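Nicotinate phosphoribosyltransferase (Vibrio cholerae, PDB 4HL7) probably catalyses the ATP-dependent formation of nicotinate ribonucleotide from nicotinate and phosphoribosyl pyrophosphate, a step of NAD biosynthesis. Local coordinates at residues R187-F190 / V194-D197; Q101-M106 / I129-L134; H76-H81 / S214-A219; P267-T272 / H293-P298. All blocks are in the same frame, centred on the assembly; numbering follows the deposited sequence.

In the fold
Interactions 1, 3 and 4 are buried, whereas interaction 2 is partly buried, at the edge strand 104-109 of the antiparallel sheet. Interactions 1 and 4 both involve loops that follow strands of the parallel barrel sheet, and in both a polar bond carries the contact: arginine to amide in one, serine to carboxylate in the other. Interaction 3 is mainly aromatic and aliphatic and joins the N-terminal domain to the barrel. Interaction 2 mixes a hydroxyl-amide bond with a CH-pi contact. Interaction 1 touches two of the others: Gln195 packs on Phe218 of interaction 3, and Arg187 forms a salt bridge with Glu132 of interaction 2. Interaction 4 touches none of the others.

Interaction 1: residues R187-F190 / V194-D197; sequences RRRF and VQRD
In the barrel domain, the loop that follows strand 181-183 folds back on the first turn of helix 192-205, and Arg189 and Phe190 of the loop meet Gln195 and Val194 of the helix. The polar half is a single, short and fairly straight hydrogen bond: Arg189 NH1 donates to Gln195 OE1 over 2.7 Å, with an N-H...O angle of 163°. OE1 lies in the guanidinium plane, at its edge, and NH1 meets it nearly along the C=O axis, although the guanidinium and amide planes are turned 67° from each other. Arg189 CG is tucked between its backbone N and carbonyl carbon (chi1 63°), and the chain then runs extended to NE; this carries Arg189 CD within 3.1 Å of Gln195 OE1 as well. Both groups have further anchors. NH1 also forms a salt bridge with Asp18, while Gln195 NE2 is hydrogen-bonded to Thr186 and Glu183, consistent with the carbonyl end of the amide facing the arginine. The apolar half is smaller: Val194 CG2 approaches Phe190 CD2 at 3.7 Å. Arg189 O and Phe190 O are bonded to Ser140 and Ser144 of helix 131-147, and the Phe190 backbone pairs with Thr354 of helix 351-354. Phe218 of helix 216-222 lies against Arg189 and Gln195, so the buried loop, led into by strand 181-183, touches all three helices.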
loop_
_atom_site.group_PDB
_atom_site.type_symbol
_atom_site.label_atom_id
_atom_site.label_comp_id
_atom_site.label_asym_id
_atom_site.label_seq_id
_atom_site.Cartn_x
_atom_site.Cartn_y
_atom_site.Cartn_z
ATOM N N ARG A 187 0.385 3.171 -6.474
ATOM C CA ARG A 187 0.835 4.350 -5.692
ATOM C C ARG A 187 2.137 4.949 -6.171
ATOM O O ARG A 187 2.354 6.167 -6.027
ATOM C CB ARG A 187 0.944 4.043 -4.193
ATOM C CG ARG A 187 1.992 2.983 -3.813
ATOM C CD ARG A 187 1.838 2.587 -2.351
ATOM N NE ARG A 187 0.496 2.136 -2.060
ATOM C CZ ARG A 187 -0.131 2.389 -0.909
ATOM N NH1 ARG A 187 0.497 3.092 0.013
ATOM N NH2 ARG A 187 -1.394 1.970 -0.711
ATOM N N ARG A 188 2.989 4.131 -6.802
ATOM C CA ARG A 188 4.254 4.750 -7.315
ATOM C C ARG A 188 4.491 4.496 -8.788
ATOM O O ARG A 188 5.633 4.421 -9.250
ATOM C CB ARG A 188 5.483 4.384 -6.460
ATOM C CG ARG A 188 5.655 5.221 -5.175
ATOM C CD ARG A 188 6.637 4.494 -4.229
ATOM N NE ARG A 188 6.567 4.896 -2.816
ATOM C CZ ARG A 188 5.966 4.203 -1.834
ATOM N NH1 ARG A 188 5.292 3.064 -2.085
ATOM N NH2 ARG A 188 6.019 4.671 -0.576
ATOM N N ARG A 189 3.407 4.433 -9.543
ATOM C CA ARG A 189 3.558 4.210 -10.989
ATOM C C ARG A 189 4.249 5.377 -11.663
ATOM O O ARG A 189 4.141 6.531 -11.221
ATOM C CB ARG A 189 2.216 3.972 -11.672
ATOM C CG ARG A 189 1.231 5.169 -11.594
ATOM C CD ARG A 189 -0.165 4.621 -11.730
ATOM N NE ARG A 189 -1.107 5.736 -11.745
ATOM C CZ ARG A 189 -2.420 5.587 -11.690
ATOM N NH1 ARG A 189 -2.951 4.353 -11.689
ATOM N NH2 ARG A 189 -3.210 6.681 -11.715
ATOM N N PHE A 190 4.927 5.104 -12.781
ATOM C CA PHE A 190 5.499 6.184 -13.572
ATOM C C PHE A 190 4.346 7.098 -14.098
ATOM O O PHE A 190 4.472 8.329 -14.108
ATOM C CB PHE A 190 6.258 5.599 -14.776
ATOM C CG PHE A 190 6.912 6.646 -15.655
ATOM C CD1 PHE A 190 8.217 7.096 -15.377
ATOM C CD2 PHE A 190 6.267 7.138 -16.781
ATOM C CE1 PHE A 190 8.802 8.059 -16.164
ATOM C CE2 PHE A 190 6.868 8.114 -17.590
ATOM C CZ PHE A 190 8.140 8.568 -17.273
ATOM N N VAL A 194 1.485 3.974 -18.233
ATOM C CA VAL A 194 2.474 2.930 -18.070
ATOM C C VAL A 194 1.940 1.776 -17.253
ATOM O O VAL A 194 2.159 0.604 -17.626
ATOM C CB VAL A 194 3.801 3.421 -17.440
ATOM C CG1 VAL A 194 4.647 2.222 -17.001
ATOM C CG2 VAL A 194 4.541 4.302 -18.426
ATOM N N GLN A 195 1.216 2.055 -16.167
ATOM C CA GLN A 195 0.620 0.953 -15.396
ATOM C C GLN A 195 -0.358 0.187 -16.271
ATOM O O GLN A 195 -0.451 -1.049 -16.175
ATOM C CB GLN A 195 -0.142 1.442 -14.157
ATOM C CG GLN A 195 -0.677 0.284 -13.269
ATOM C CD GLN A 195 -1.369 0.769 -12.020
ATOM O OE1 GLN A 195 -1.763 1.928 -11.939
ATOM N NE2 GLN A 195 -1.509 -0.115 -11.019
ATOM N N ARG A 196 -1.167 0.938 -17.025
ATOM C CA ARG A 196 -2.171 0.309 -17.901
ATOM C C ARG A 196 -1.488 -0.712 -18.849
ATOM O O ARG A 196 -1.899 -1.877 -18.918
ATOM C CB ARG A 196 -2.967 1.354 -18.677
ATOM C CG ARG A 196 -4.121 0.755 -19.509
ATOM C CD ARG A 196 -3.690 0.570 -20.961
ATOM N NE ARG A 196 -4.537 -0.413 -21.632
ATOM C CZ ARG A 196 -4.119 -1.213 -22.619
ATOM N NH1 ARG A 196 -4.962 -2.075 -23.168
ATOM N NH2 ARG A 196 -2.856 -1.161 -23.043
ATOM N N ASP A 197 -0.428 -0.283 -19.520
ATOM C CA ASP A 197 0.284 -1.137 -20.487
ATOM C C ASP A 197 0.977 -2.316 -19.800
ATOM O O ASP A 197 1.093 -3.406 -20.370
ATOM C CB ASP A 197 1.350 -0.337 -21.193
ATOM C CG ASP A 197 0.780 0.633 -22.220
ATOM O OD1 ASP A 197 -0.404 0.508 -22.567
ATOM O OD2 ASP A 197 1.508 1.566 -22.607
#

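Interaction 2: residues Q101-M106 / I129-L134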
loop_
_atom_site.group_PDB
_atom_site.type_symbol
_atom_site.label_atom_id
_atom_site.label_comp_id
_atom_site.label_asym_id
_atom_site.label_seq_id
_atom_site.Cartn_x
_atom_site.Cartn_y
_atom_site.Cartn_z
ATOM N N GLN A 101 -10.078 21.588 -0.850
ATOM C CA GLN A 101 -9.697 22.889 -0.301
ATOM C C GLN A 101 -9.891 22.947 1.223
ATOM O O GLN A 101 -9.337 23.836 1.878
ATOM C CB GLN A 101 -10.405 24.061 -1.041
ATOM C CG GLN A 101 -11.877 24.115 -0.765
ATOM C CD GLN A 101 -12.724 23.159 -1.616
ATOM O OE1 GLN A 101 -12.238 22.204 -2.217
ATOM N NE2 GLN A 101 -14.016 23.425 -1.644
ATOM N N GLU A 102 -10.654 21.992 1.782
ATOM C CA GLU A 102 -10.807 21.871 3.227
ATOM C C GLU A 102 -9.866 20.805 3.813
ATOM O O GLU A 102 -9.553 20.854 4.986
ATOM C CB GLU A 102 -12.244 21.475 3.605
ATOM C CG GLU A 102 -13.251 22.607 3.550
ATOM C CD GLU A 102 -12.771 23.842 4.300
ATOM O OE1 GLU A 102 -12.632 24.914 3.666
ATOM O OE2 GLU A 102 -12.506 23.723 5.515
ATOM N N GLN A 103 -9.508 19.816 3.010
ATOM C CA GLN A 103 -8.860 18.590 3.538
ATOM C C GLN A 103 -7.379 18.520 3.254
ATOM O O GLN A 103 -6.661 17.761 3.905
ATOM C CB GLN A 103 -9.532 17.371 2.920
ATOM C CG GLN A 103 -10.963 17.199 3.425
ATOM C CD GLN A 103 -11.833 16.316 2.528
ATOM O OE1 GLN A 103 -11.630 16.199 1.308
ATOM N NE2 GLN A 103 -12.822 15.698 3.138
ATOM N N VAL A 104 -6.917 19.250 2.248
ATOM C CA VAL A 104 -5.521 19.092 1.845
ATOM C C VAL A 104 -4.780 20.416 1.984
ATOM O O VAL A 104 -5.281 21.455 1.511
ATOM C CB VAL A 104 -5.432 18.528 0.416
ATOM C CG1 VAL A 104 -3.968 18.324 -0.040
ATOM C CG2 VAL A 104 -6.212 17.224 0.345
ATOM N N GLU A 105 -3.615 20.385 2.648
ATOM C CA GLU A 105 -2.669 21.531 2.662
ATOM C C GLU A 105 -1.350 21.073 2.096
ATOM O O GLU A 105 -0.941 19.927 2.307
ATOM C CB GLU A 105 -2.357 21.997 4.067
ATOM C CG GLU A 105 -3.520 22.503 4.859
ATOM C CD GLU A 105 -3.053 23.258 6.095
ATOM O OE1 GLU A 105 -1.913 23.029 6.572
ATOM O OE2 GLU A 105 -3.831 24.074 6.588
HETATM N N MSE A 106 -0.641 21.960 1.429
HETATM C CA MSE A 106 0.698 21.575 1.008
HETATM C C MSE A 106 1.570 22.764 0.924
HETATM O O MSE A 106 1.082 23.884 0.827
HETATM C CB MSE A 106 0.605 20.889 -0.327
HETATM C CG MSE A 106 -0.039 21.780 -1.392
HETATM SE SE MSE A 106 -0.294 20.541 -2.924
HETATM C CE MSE A 106 -2.221 20.185 -2.743
ATOM N N ILE A 129 -9.737 8.757 3.633
ATOM C CA ILE A 129 -8.956 7.519 3.439
ATOM C C ILE A 129 -8.620 7.261 1.950
ATOM O O ILE A 129 -7.576 6.713 1.633
ATOM C CB ILE A 129 -9.597 6.273 4.105
ATOM C CG1 ILE A 129 -8.655 5.050 3.914
ATOM C CG2 ILE A 129 -10.936 5.965 3.503
ATOM C CD1 ILE A 129 -8.853 3.965 4.898
ATOM N N LEU A 130 -9.498 7.676 1.035
ATOM C CA LEU A 130 -9.210 7.445 -0.370
ATOM C C LEU A 130 -8.095 8.308 -0.982
ATOM O O LEU A 130 -7.636 7.986 -2.081
ATOM C CB LEU A 130 -10.475 7.541 -1.234
ATOM C CG LEU A 130 -11.638 6.610 -0.863
ATOM C CD1 LEU A 130 -12.740 6.758 -1.904
ATOM C CD2 LEU A 130 -11.176 5.160 -0.701
ATOM N N TYR A 131 -7.698 9.392 -0.318
ATOM C CA TYR A 131 -6.692 10.304 -0.909
ATOM C C TYR A 131 -5.378 9.611 -1.177
ATOM O O TYR A 131 -4.766 9.856 -2.178
ATOM C CB TYR A 131 -6.353 11.531 -0.011
ATOM C CG TYR A 131 -7.306 12.721 -0.161
ATOM C CD1 TYR A 131 -8.141 13.102 0.875
ATOM C CD2 TYR A 131 -7.346 13.428 -1.338
ATOM C CE1 TYR A 131 -9.008 14.180 0.746
ATOM C CE2 TYR A 131 -8.202 14.514 -1.492
ATOM C CZ TYR A 131 -9.012 14.893 -0.459
ATOM O OH TYR A 131 -9.842 15.998 -0.605
ATOM N N GLU A 132 -4.921 8.809 -0.207
ATOM C CA GLU A 132 -3.529 8.341 -0.192
ATOM C C GLU A 132 -2.963 7.951 -1.543
ATOM O O GLU A 132 -1.922 8.524 -1.956
ATOM C CB GLU A 132 -3.382 7.138 0.803
ATOM C CG GLU A 132 -2.017 6.478 0.761
ATOM C CD GLU A 132 -1.879 5.372 1.794
ATOM O OE1 GLU A 132 -2.712 5.324 2.708
ATOM O OE2 GLU A 132 -0.878 4.618 1.706
ATOM N N THR A 133 -3.555 6.961 -2.220
ATOM C CA THR A 133 -2.922 6.469 -3.468
ATOM C C THR A 133 -3.172 7.430 -4.603
ATOM O O THR A 133 -2.446 7.395 -5.575
ATOM C CB THR A 133 -3.259 5.001 -3.893
ATOM O OG1 THR A 133 -4.578 4.884 -4.409
ATOM C CG2 THR A 133 -2.987 4.023 -2.711
ATOM N N LEU A 134 -4.280 8.197 -4.538
ATOM C CA LEU A 134 -4.553 9.183 -5.591
ATOM C C LEU A 134 -3.489 10.277 -5.533
ATOM O O LEU A 134 -2.965 10.710 -6.568
ATOM C CB LEU A 134 -5.947 9.823 -5.428
ATOM C CG LEU A 134 -7.101 8.824 -5.422
ATOM C CD1 LEU A 134 -8.429 9.510 -5.044
ATOM C CD2 LEU A 134 -7.172 8.071 -6.747
#
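The backbones stay well apart, Val104 CA and Tyr131 CA being 9.3 Å from each other, so the side chains Gln103, Val104 and Tyr131 span the gap. In the N-terminal domain, a helix-to-strand junction at the edge of the antiparallel sheet here meets the start of helix 131-147: Gln103 ends helix 100-103, Val104 opens the edge strand 104-109, and Tyr131 comes from the longer helix. Val104 is the first residue to leave helical geometry, consistent with consecutive side chains both pointing toward the tyrosine's segment. Val104 CG2 lies over one ring face, shifted toward the rim, 4.0 Å from the ring centroid and 22° off its normal, a CH-pi contact; its nearest ring atom is Tyr131 CZ at 3.7 Å. Gln103 arrives at the edge instead, its amide plane almost perpendicular to the ring (89°). Its CG lies opposite the carbonyl carbon and the chain is extended beyond, which brings OE1 to the hydroxyl. Phe98 stacks with the Tyr131 ring, and Ile62 and Ile119 pack on Val104. Gln103 OE1 takes two donors, the tyrosine hydroxyl and Val99 N, which should hold the amide in its orientation. The hydroxyl bond is short: Tyr131 OH donates to Gln103 OE1 over 2.6 Å, tilted 20° out of the carbonyl plane.

Interaction 3: residues H76-H81 / S214-A219; sequences HYLTQH and SNYHFA
Aliphatic-aromatic contact comes first: Leu78 CD2 sits over the centre of the Tyr216 ring, 3.7 Å from the centroid and only 8° off the normal, a nearly axial CH-pi contact. The methyl is about equally far from all six ring carbons, Tyr216 CZ being at 3.8 Å, so it is centred on the ring and does not clip its rim. Leu78 is itself backed by Leu90 of helix 87-93. Between the two tyrosines the contact is apolar. With chi1 at 169° the Tyr77 ring swings opposite its own amide nitrogen and across to the other helix; Tyr216 CD1 lies in the plane of the Tyr77 ring, at its edge, 3.7 Å from Tyr77 CE1. Farther out, Tyr77 OH rests against Ala219 CB at 3.4 Å. Between the two segments the polar link is a water, which lies 2.7 Å from Tyr77 OH and donates a weak bond of 3.3 Å to Ala219 O. Outside the contact, the Tyr216 hydroxyl is held by Asn25 of helix 21-33. Within the second segment Asn215 acts as N-cap, its OD1 accepting from Phe218 N at 2.9 Å. Taken together this is a buried helix-helix interface between domains: helix 72-81 of the N-terminal domain lies against helix 216-222, which follows strand 210-213 of the barrel's parallel sheet.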
loop_
_atom_site.group_PDB
_atom_site.type_symbol
_atom_site.label_atom_id
_atom_site.label_comp_id
_atom_site.label_asym_id
_atom_site.label_seq_id
_atom_site.Cartn_x
_atom_site.Cartn_y
_atom_site.Cartn_z
ATOM N N HIS A 76 -22.019 -0.309 -9.827
ATOM C CA HIS A 76 -22.437 -1.605 -10.400
ATOM C C HIS A 76 -21.252 -2.543 -10.398
ATOM O O HIS A 76 -21.372 -3.735 -10.025
ATOM C CB HIS A 76 -22.978 -1.458 -11.838
ATOM C CG HIS A 76 -24.337 -0.731 -11.937
ATOM N ND1 HIS A 76 -25.316 -0.839 -10.972
ATOM C CD2 HIS A 76 -24.868 0.122 -12.940
ATOM C CE1 HIS A 76 -26.409 -0.098 -11.346
ATOM N NE2 HIS A 76 -26.135 0.492 -12.539
ATOM N N TYR A 77 -20.077 -2.037 -10.779
ATOM C CA TYR A 77 -18.869 -2.880 -10.779
ATOM C C TYR A 77 -18.571 -3.404 -9.354
ATOM O O TYR A 77 -18.360 -4.601 -9.152
ATOM C CB TYR A 77 -17.628 -2.139 -11.358
ATOM C CG TYR A 77 -16.352 -2.939 -11.103
ATOM C CD1 TYR A 77 -15.481 -2.600 -10.059
ATOM C CD2 TYR A 77 -16.062 -4.062 -11.880
ATOM C CE1 TYR A 77 -14.347 -3.371 -9.781
ATOM C CE2 TYR A 77 -14.924 -4.834 -11.624
ATOM C CZ TYR A 77 -14.074 -4.483 -10.582
ATOM O OH TYR A 77 -12.961 -5.242 -10.333
ATOM N N LEU A 78 -18.597 -2.537 -8.360
ATOM C CA LEU A 78 -18.323 -3.007 -7.018
ATOM C C LEU A 78 -19.423 -3.944 -6.494
ATOM O O LEU A 78 -19.161 -4.852 -5.704
ATOM C CB LEU A 78 -18.189 -1.839 -6.034
ATOM C CG LEU A 78 -16.973 -0.917 -6.324
ATOM C CD1 LEU A 78 -17.015 0.222 -5.308
ATOM C CD2 LEU A 78 -15.677 -1.719 -6.193
ATOM N N THR A 79 -20.664 -3.659 -6.848
ATOM C CA THR A 79 -21.741 -4.541 -6.433
ATOM C C THR A 79 -21.471 -6.000 -6.830
ATOM O O THR A 79 -21.656 -6.900 -6.015
ATOM C CB THR A 79 -23.082 -4.082 -7.043
ATOM O OG1 THR A 79 -23.419 -2.841 -6.452
ATOM C CG2 THR A 79 -24.210 -5.119 -6.731
ATOM N N GLN A 80 -21.097 -6.210 -8.084
ATOM C CA GLN A 80 -20.832 -7.542 -8.660
ATOM C C GLN A 80 -19.486 -8.127 -8.236
ATOM O O GLN A 80 -19.399 -9.300 -7.824
ATOM C CB GLN A 80 -20.889 -7.489 -10.190
ATOM C CG GLN A 80 -20.519 -8.825 -10.853
ATOM C CD GLN A 80 -20.963 -8.939 -12.315
ATOM O OE1 GLN A 80 -21.724 -8.110 -12.827
ATOM N NE2 GLN A 80 -20.522 -9.991 -12.973
ATOM N N HIS A 81 -18.431 -7.312 -8.314
ATOM C CA HIS A 81 -17.084 -7.837 -8.148
ATOM C C HIS A 81 -16.461 -7.657 -6.794
ATOM O O HIS A 81 -15.376 -8.191 -6.529
ATOM C CB HIS A 81 -16.178 -7.364 -9.277
ATOM C CG HIS A 81 -16.661 -7.800 -10.636
ATOM N ND1 HIS A 81 -16.301 -8.982 -11.195
ATOM C CD2 HIS A 81 -17.572 -7.214 -11.507
ATOM C CE1 HIS A 81 -16.905 -9.112 -12.407
ATOM N NE2 HIS A 81 -17.686 -8.038 -12.595
ATOM N N SER A 214 -4.171 -4.903 -7.193
ATOM C CA SER A 214 -4.845 -4.122 -6.167
ATOM C C SER A 214 -5.690 -2.978 -6.746
ATOM O O SER A 214 -6.500 -2.424 -6.034
ATOM C CB SER A 214 -3.833 -3.540 -5.165
ATOM O OG SER A 214 -2.983 -2.666 -5.887
ATOM N N ASN A 215 -5.507 -2.640 -8.033
ATOM C CA ASN A 215 -6.195 -1.512 -8.604
ATOM C C ASN A 215 -7.623 -1.904 -9.101
ATOM O O ASN A 215 -7.746 -2.696 -10.025
ATOM C CB ASN A 215 -5.327 -0.947 -9.734
ATOM C CG ASN A 215 -5.857 0.371 -10.276
ATOM O OD1 ASN A 215 -6.972 0.439 -10.781
ATOM N ND2 ASN A 215 -5.076 1.429 -10.117
ATOM N N TYR A 216 -8.674 -1.321 -8.500
ATOM C CA TYR A 216 -10.063 -1.672 -8.893
ATOM C C TYR A 216 -10.314 -1.303 -10.356
ATOM O O TYR A 216 -10.949 -2.080 -11.145
ATOM C CB TYR A 216 -11.093 -0.926 -7.995
ATOM C CG TYR A 216 -11.599 -1.748 -6.808
ATOM C CD1 TYR A 216 -11.922 -3.091 -6.966
ATOM C CD2 TYR A 216 -11.771 -1.156 -5.545
ATOM C CE1 TYR A 216 -12.408 -3.859 -5.883
ATOM C CE2 TYR A 216 -12.256 -1.892 -4.452
ATOM C CZ TYR A 216 -12.614 -3.240 -4.640
ATOM O OH TYR A 216 -13.079 -4.012 -3.551
ATOM N N HIS A 217 -9.892 -0.107 -10.734
ATOM C CA HIS A 217 -10.125 0.367 -12.117
ATOM C C HIS A 217 -9.559 -0.552 -13.172
ATOM O O HIS A 217 -10.232 -0.872 -14.198
ATOM C CB HIS A 217 -9.552 1.775 -12.295
ATOM C CG HIS A 217 -9.810 2.363 -13.659
ATOM N ND1 HIS A 217 -10.872 3.128 -13.925
ATOM C CD2 HIS A 217 -9.106 2.245 -14.852
ATOM C CE1 HIS A 217 -10.856 3.500 -15.214
ATOM N NE2 HIS A 217 -9.774 2.977 -15.780
ATOM N N PHE A 218 -8.335 -1.006 -12.949
ATOM C CA PHE A 218 -7.650 -1.901 -13.907
ATOM C C PHE A 218 -8.100 -3.353 -13.714
ATOM O O PHE A 218 -8.092 -4.096 -14.676
ATOM C CB PHE A 218 -6.105 -1.747 -13.790
ATOM C CG PHE A 218 -5.594 -0.442 -14.362
ATOM C CD1 PHE A 218 -5.993 -0.022 -15.643
ATOM C CD2 PHE A 218 -4.749 0.400 -13.604
ATOM C CE1 PHE A 218 -5.602 1.226 -16.159
ATOM C CE2 PHE A 218 -4.331 1.612 -14.125
ATOM C CZ PHE A 218 -4.755 2.040 -15.390
ATOM N N ALA A 219 -8.550 -3.725 -12.508
ATOM C CA ALA A 219 -9.218 -5.042 -12.313
ATOM C C ALA A 219 -10.454 -5.111 -13.228
ATOM O O ALA A 219 -10.641 -6.076 -13.961
ATOM C CB ALA A 219 -9.599 -5.282 -10.854
HETATM O O HOH W 1 -12.626 -7.481 -11.771
#

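Interaction 4: residues P267-T272 / H293-P298; sequences PTDTLT and HDSGCP
Asp269 OD2 is the atom on which the two loops converge, and Ser295 OG donates a hydrogen bond to it over 2.7 Å. The serine OG sits between its backbone N and carbonyl carbon (chi1 62°), which turns the hydroxyl to Asp269; it meets the anti side of OD2, 22° out of the carboxylate plane. Ser295 CB follows at 3.3 Å from Asp269 OD2, and Asp294 CB adds a looser contact at 3.7 Å to the same oxygen. The carboxylate planes of Asp269 and Asp294 are nearly perpendicular (86°), with OD2 of the former 4.4 Å from OD1 of the latter. One water donates to both, to Asp269 OD2 at 2.6 Å and to Asp294 OD1 at 2.7 Å, and so bridges them. A second water accepts from Asp294 N at 2.9 Å and is also hydrogen-bonded to Thr268 OG1, tying the backbone of one loop to the side chain of the other. Both loops leave the C-terminal ends of neighbouring parallel strands, 265-267 and 290-293, of the TIM-barrel-like domain, the end at which such barrels carry their active sites. In the next shell, Asp294 OD2 is bonded to Ser324, and Ser295 OG also to Asp390 N. Asp269 OD1 is hydrogen-bonded to NE2 of His232, the residue predicted to be autophosphorylated but unmodified here. A sulfate ion, probably from the crystallisation liquor, lies about 6 Å from the Asp294 side chain.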
loop_
_atom_site.group_PDB
_atom_site.type_symbol
_atom_site.label_atom_id
_atom_site.label_comp_id
_atom_site.label_asym_id
_atom_site.label_seq_id
_atom_site.Cartn_x
_atom_site.Cartn_y
_atom_site.Cartn_z
ATOM N N PRO A 267 -1.245 -7.515 7.797
ATOM C CA PRO A 267 0.181 -7.286 7.992
ATOM C C PRO A 267 0.616 -7.599 9.425
ATOM O O PRO A 267 -0.171 -7.482 10.353
ATOM C CB PRO A 267 0.324 -5.777 7.714
ATOM C CG PRO A 267 -0.965 -5.255 8.297
ATOM C CD PRO A 267 -2.033 -6.270 7.952
ATOM N N THR A 268 1.872 -7.971 9.608
ATOM C CA THR A 268 2.297 -8.460 10.918
ATOM C C THR A 268 3.224 -7.521 11.629
ATOM O O THR A 268 3.616 -7.772 12.834
ATOM C CB THR A 268 3.015 -9.851 10.762
ATOM O OG1 THR A 268 4.225 -9.631 10.030
ATOM C CG2 THR A 268 2.159 -10.809 10.016
ATOM N N ASP A 269 3.590 -6.411 10.972
ATOM C CA ASP A 269 4.648 -5.582 11.479
ATOM C C ASP A 269 4.223 -4.138 11.808
ATOM O O ASP A 269 5.051 -3.236 11.804
ATOM C CB ASP A 269 5.846 -5.525 10.456
ATOM C CG ASP A 269 5.462 -4.858 9.119
ATOM O OD1 ASP A 269 4.270 -4.887 8.721
ATOM O OD2 ASP A 269 6.387 -4.312 8.448
ATOM N N THR A 270 2.975 -3.926 12.162
ATOM C CA THR A 270 2.626 -2.607 12.675
ATOM C C THR A 270 3.418 -2.353 13.951
ATOM O O THR A 270 3.924 -1.254 14.215
ATOM C CB THR A 270 1.144 -2.539 13.023
ATOM O OG1 THR A 270 0.343 -2.833 11.864
ATOM C CG2 THR A 270 0.800 -1.114 13.592
ATOM N N LEU A 271 3.566 -3.416 14.744
ATOM C CA LEU A 271 4.325 -3.368 15.978
ATOM C C LEU A 271 5.561 -4.247 15.771
ATOM O O LEU A 271 6.526 -3.770 15.150
ATOM C CB LEU A 271 3.464 -3.868 17.163
ATOM C CG LEU A 271 2.203 -2.985 17.300
ATOM C CD1 LEU A 271 1.242 -3.578 18.299
ATOM C CD2 LEU A 271 2.588 -1.575 17.797
ATOM N N THR A 272 5.552 -5.500 16.259
ATOM C CA THR A 272 6.666 -6.434 15.910
ATOM C C THR A 272 6.057 -7.821 15.653
ATOM O O THR A 272 4.943 -8.104 16.079
ATOM C CB THR A 272 7.679 -6.589 16.991
ATOM O OG1 THR A 272 7.038 -7.112 18.169
ATOM C CG2 THR A 272 8.426 -5.210 17.292
ATOM N N HIS A 293 3.959 -10.012 4.472
ATOM C CA HIS A 293 5.313 -9.664 4.930
ATOM C C HIS A 293 5.708 -8.341 4.344
ATOM O O HIS A 293 5.636 -8.167 3.127
ATOM C CB HIS A 293 6.305 -10.704 4.420
ATOM C CG HIS A 293 7.725 -10.355 4.711
ATOM N ND1 HIS A 293 8.541 -9.848 3.772
ATOM C CD2 HIS A 293 8.423 -10.314 5.907
ATOM C CE1 HIS A 293 9.716 -9.542 4.315
ATOM N NE2 HIS A 293 9.647 -9.814 5.629
ATOM N N ASP A 294 6.169 -7.410 5.184
ATOM C CA ASP A 294 6.562 -6.086 4.663
ATOM C C ASP A 294 7.860 -5.511 5.225
ATOM O O ASP A 294 8.244 -4.427 4.849
ATOM C CB ASP A 294 5.448 -5.076 4.930
ATOM C CG ASP A 294 5.518 -3.828 3.979
ATOM O OD1 ASP A 294 5.400 -2.673 4.495
ATOM O OD2 ASP A 294 5.713 -3.982 2.734
ATOM N N SER A 295 8.518 -6.187 6.158
ATOM C CA SER A 295 9.809 -5.669 6.648
ATOM C C SER A 295 10.626 -6.802 7.240
ATOM O O SER A 295 10.062 -7.816 7.690
ATOM C CB SER A 295 9.599 -4.598 7.713
ATOM O OG SER A 295 8.930 -5.144 8.815
ATOM N N GLY A 296 11.937 -6.650 7.244
ATOM C CA GLY A 296 12.795 -7.682 7.888
ATOM C C GLY A 296 12.898 -8.893 6.984
ATOM O O GLY A 296 12.509 -8.845 5.797
ATOM N N CYS A 297 13.603 -9.902 7.459
ATOM C CA CYS A 297 13.962 -11.035 6.603
ATOM C C CYS A 297 12.707 -11.863 6.300
ATOM O O CYS A 297 11.995 -12.282 7.232
ATOM C CB CYS A 297 14.955 -11.923 7.336
ATOM S SG CYS A 297 15.306 -13.499 6.478
ATOM N N PRO A 298 12.403 -12.083 5.002
ATOM C CA PRO A 298 11.177 -12.846 4.676
ATOM C C PRO A 298 11.284 -14.336 5.021
ATOM O O PRO A 298 10.269 -15.007 5.224
ATOM C CB PRO A 298 11.065 -12.661 3.147
ATOM C CG PRO A 298 12.486 -12.485 2.693
ATOM C CD PRO A 298 13.124 -11.659 3.789
HETATM O O HOH W 2 6.050 -7.941 8.013
HETATM O O HOH W 3 6.348 -2.178 6.935
#